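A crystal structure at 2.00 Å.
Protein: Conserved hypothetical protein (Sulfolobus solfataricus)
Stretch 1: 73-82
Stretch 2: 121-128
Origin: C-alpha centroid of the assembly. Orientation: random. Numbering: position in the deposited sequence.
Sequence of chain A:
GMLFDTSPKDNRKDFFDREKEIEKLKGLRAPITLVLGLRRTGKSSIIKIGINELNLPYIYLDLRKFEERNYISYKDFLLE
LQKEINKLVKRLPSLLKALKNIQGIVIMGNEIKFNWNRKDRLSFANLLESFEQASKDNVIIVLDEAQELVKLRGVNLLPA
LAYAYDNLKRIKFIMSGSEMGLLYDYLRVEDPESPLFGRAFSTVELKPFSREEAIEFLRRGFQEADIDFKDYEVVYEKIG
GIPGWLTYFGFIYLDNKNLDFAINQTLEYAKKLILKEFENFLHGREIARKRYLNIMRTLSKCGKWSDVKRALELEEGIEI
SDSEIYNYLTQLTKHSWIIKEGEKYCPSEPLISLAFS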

# COMPACT_ATOMS: atom_id res chain seq x y z
N SER A 73 13.50 -8.88 10.13
CA SER A 73 13.77 -9.80 11.22
C SER A 73 12.64 -9.77 12.24
O SER A 73 11.85 -8.83 12.29
CB SER A 73 15.08 -9.47 11.91
OG SER A 73 15.06 -8.14 12.38
N TYR A 74 12.61 -10.82 13.04
CA TYR A 74 11.64 -10.96 14.11
C TYR A 74 11.82 -9.82 15.12
O TYR A 74 10.84 -9.25 15.61
CB TYR A 74 11.82 -12.32 14.79
CG TYR A 74 10.96 -12.55 16.02
CD1 TYR A 74 9.56 -12.58 15.93
CD2 TYR A 74 11.54 -12.77 17.26
CE1 TYR A 74 8.77 -12.79 17.06
CE2 TYR A 74 10.76 -12.97 18.39
CZ TYR A 74 9.39 -12.99 18.28
OH TYR A 74 8.66 -13.20 19.41
N LYS A 75 13.09 -9.49 15.37
CA LYS A 75 13.51 -8.43 16.28
C LYS A 75 13.01 -7.09 15.78
O LYS A 75 12.45 -6.33 16.55
CB LYS A 75 15.05 -8.46 16.39
CG LYS A 75 15.71 -7.62 17.48
N ASP A 76 13.17 -6.82 14.48
CA ASP A 76 12.77 -5.53 13.92
C ASP A 76 11.25 -5.39 13.83
O ASP A 76 10.74 -4.26 13.92
CB ASP A 76 13.40 -5.28 12.55
CG ASP A 76 14.89 -4.99 12.63
OD1 ASP A 76 15.43 -4.76 13.73
OD2 ASP A 76 15.53 -5.00 11.57
N PHE A 77 10.55 -6.50 13.65
CA PHE A 77 9.09 -6.51 13.70
C PHE A 77 8.58 -6.21 15.11
O PHE A 77 7.66 -5.41 15.29
CB PHE A 77 8.55 -7.84 13.25
CG PHE A 77 7.05 -7.90 13.25
CD1 PHE A 77 6.31 -7.14 12.35
CD2 PHE A 77 6.37 -8.73 14.14
CE1 PHE A 77 4.90 -7.20 12.33
CE2 PHE A 77 4.96 -8.80 14.13
CZ PHE A 77 4.23 -8.03 13.22
N LEU A 78 9.17 -6.87 16.10
CA LEU A 78 8.79 -6.65 17.51
C LEU A 78 8.99 -5.22 18.02
O LEU A 78 8.23 -4.77 18.87
CB LEU A 78 9.53 -7.60 18.44
CG LEU A 78 9.06 -9.05 18.48
CD1 LEU A 78 9.68 -9.68 19.68
CD2 LEU A 78 7.54 -9.18 18.53
N LEU A 79 10.04 -4.55 17.53
CA LEU A 79 10.31 -3.16 17.94
C LEU A 79 9.23 -2.22 17.40
O LEU A 79 8.87 -1.28 18.08
CB LEU A 79 11.70 -2.69 17.49
N GLU A 80 8.69 -2.50 16.21
CA GLU A 80 7.60 -1.68 15.67
C GLU A 80 6.28 -1.91 16.41
O GLU A 80 5.54 -0.96 16.67
CB GLU A 80 7.37 -1.97 14.19
CG GLU A 80 8.50 -1.54 13.29
CD GLU A 80 8.67 -0.04 13.25
OE1 GLU A 80 7.64 0.68 13.24
OE2 GLU A 80 9.83 0.40 13.21
N LEU A 81 5.99 -3.17 16.70
CA LEU A 81 4.82 -3.56 17.46
C LEU A 81 4.89 -2.98 18.89
O LEU A 81 3.91 -2.48 19.44
CB LEU A 81 4.76 -5.09 17.50
CG LEU A 81 3.55 -5.78 18.11
CD1 LEU A 81 2.27 -5.29 17.45
CD2 LEU A 81 3.70 -7.30 17.99
N GLN A 82 6.08 -3.04 19.48
CA GLN A 82 6.32 -2.51 20.82
C GLN A 82 5.97 -1.03 20.89
O GLN A 82 5.26 -0.61 21.80
CB GLN A 82 7.78 -2.76 21.18
CG GLN A 82 8.23 -2.38 22.56
CD GLN A 82 9.71 -2.71 22.71
OE1 GLN A 82 10.09 -3.88 22.82
NE2 GLN A 82 10.54 -1.68 22.66
N ARG A 121 9.72 -17.54 20.67
CA ARG A 121 9.01 -16.39 20.12
C ARG A 121 7.73 -16.08 20.92
O ARG A 121 7.22 -16.91 21.67
CB ARG A 121 8.59 -16.59 18.66
CG ARG A 121 9.59 -17.26 17.72
CD ARG A 121 10.84 -16.44 17.45
NE ARG A 121 11.18 -16.46 16.03
CZ ARG A 121 12.38 -16.18 15.52
NH1 ARG A 121 13.40 -15.85 16.32
NH2 ARG A 121 12.57 -16.23 14.21
N LEU A 122 7.21 -14.88 20.68
CA LEU A 122 5.96 -14.38 21.26
C LEU A 122 4.74 -14.99 20.56
O LEU A 122 4.78 -15.29 19.36
CB LEU A 122 5.95 -12.86 21.14
CG LEU A 122 4.68 -12.05 21.34
CD1 LEU A 122 4.53 -11.57 22.78
CD2 LEU A 122 4.69 -10.85 20.38
N SER A 123 3.66 -15.17 21.31
CA SER A 123 2.40 -15.63 20.75
C SER A 123 1.58 -14.42 20.32
O SER A 123 0.95 -13.74 21.16
CB SER A 123 1.60 -16.46 21.76
OG SER A 123 0.35 -16.86 21.21
N PHE A 124 1.58 -14.16 19.02
CA PHE A 124 0.81 -13.07 18.44
C PHE A 124 -0.68 -13.27 18.76
O PHE A 124 -1.35 -12.30 19.10
CB PHE A 124 1.07 -12.95 16.93
CG PHE A 124 0.61 -11.64 16.31
CD1 PHE A 124 1.08 -10.40 16.78
CD2 PHE A 124 -0.28 -11.63 15.21
CE1 PHE A 124 0.65 -9.19 16.20
CE2 PHE A 124 -0.71 -10.43 14.63
CZ PHE A 124 -0.24 -9.20 15.12
N ALA A 125 -1.16 -14.52 18.75
CA ALA A 125 -2.57 -14.81 19.05
C ALA A 125 -2.97 -14.46 20.49
O ALA A 125 -4.07 -13.91 20.73
CB ALA A 125 -2.87 -16.25 18.77
N ASN A 126 -2.09 -14.73 21.46
CA ASN A 126 -2.34 -14.34 22.87
C ASN A 126 -2.25 -12.84 23.07
O ASN A 126 -2.95 -12.26 23.91
CB ASN A 126 -1.34 -15.00 23.81
CG ASN A 126 -1.64 -16.47 24.06
OD1 ASN A 126 -2.71 -16.99 23.71
ND2 ASN A 126 -0.69 -17.16 24.69
N LEU A 127 -1.38 -12.20 22.29
CA LEU A 127 -1.23 -10.76 22.31
C LEU A 127 -2.54 -10.08 21.88
O LEU A 127 -3.03 -9.17 22.56
CB LEU A 127 -0.06 -10.36 21.43
CG LEU A 127 0.32 -8.87 21.36
CD1 LEU A 127 0.62 -8.29 22.77
CD2 LEU A 127 1.51 -8.65 20.42
N LEU A 128 -3.08 -10.52 20.75
CA LEU A 128 -4.34 -9.99 20.20
C LEU A 128 -5.48 -10.22 21.16
O LEU A 128 -6.35 -9.35 21.36
CB LEU A 128 -4.68 -10.68 18.88
CG LEU A 128 -3.74 -10.49 17.68
CD1 LEU A 128 -4.25 -11.34 16.53
CD2 LEU A 128 -3.67 -9.05 17.28

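What fixes the start of the first helix to the second stretch? Tyr74 makes the largest contribution, with more of its surface covered in this contact than any other residue. Its CA-to-CB bond points toward the second stretch, and with chi1 in the t rotamer the ring extends far enough for the hydroxyl to meet backbone. There Leu122 N donates a hydrogen bond to Tyr74 OH, 2.6 Å between the two atoms and nearly straight at 166°. Leu122 lies in the loop just ahead of the second helix, and its amide is spent on this side chain. Tyrosine suits the place because it combines a long, flat apolar ring with a polar tip that can accept this bond.

How does Arg121 use the same ring? It lies across one face. Arg121 CD sits 3.7 Å from the centroid of the Tyr74 ring, only 17° off the ring normal, in a CH-pi contact. Further along the side chain the guanidinium lies flat on the ring, with the planes at 20° and Arg121 CZ 4.4 Å from the centroid of the Tyr74 ring. Arg121 CZ lies 33° off the ring normal, so the cation-pi contact is off-centre. The long chain, m at both chi1 and chi2, brings its methylene and its charged end over the aromatic surface. Arginine can do this while remaining exposed, and its NH2 is hydrogen-bonded elsewhere in the structure.

What closes the apolar side of the contact? The CA-to-CB bond of Leu81, about two turns along the helix from Tyr74, points toward the second stretch, and the residue is buried. Leu81 CD2 lies 3.5 Å from Leu127 CD2 and 4.0 Å from Phe124 CE1, meeting the Phe124 ring at its edge, near the ring plane. Leu122 joins this group from the loop: Leu122 CD2 is 3.8 Å from Leu78 CD2. The CA-to-CB bonds of Leu78 and Phe124 point sideways, but the ends of their side chains come nearer. Branched leucines and an aromatic ring suit a cluster held by packing alone, with no polar group to satisfy at these contacts.

How do the two helices begin beside this contact? Each follows a serine that leaves the contact to its neighbours. Ser73 OG accepts from Asp76 N at 3.1 Å, and Ser123 OG accepts from Asn126 N at 3.2 Å, so each side chain caps a backbone amide in the first turn. Tyr74 follows the first cap directly, while Leu122 immediately precedes the second. Altogether 335 Å² is buried, summed over both sides.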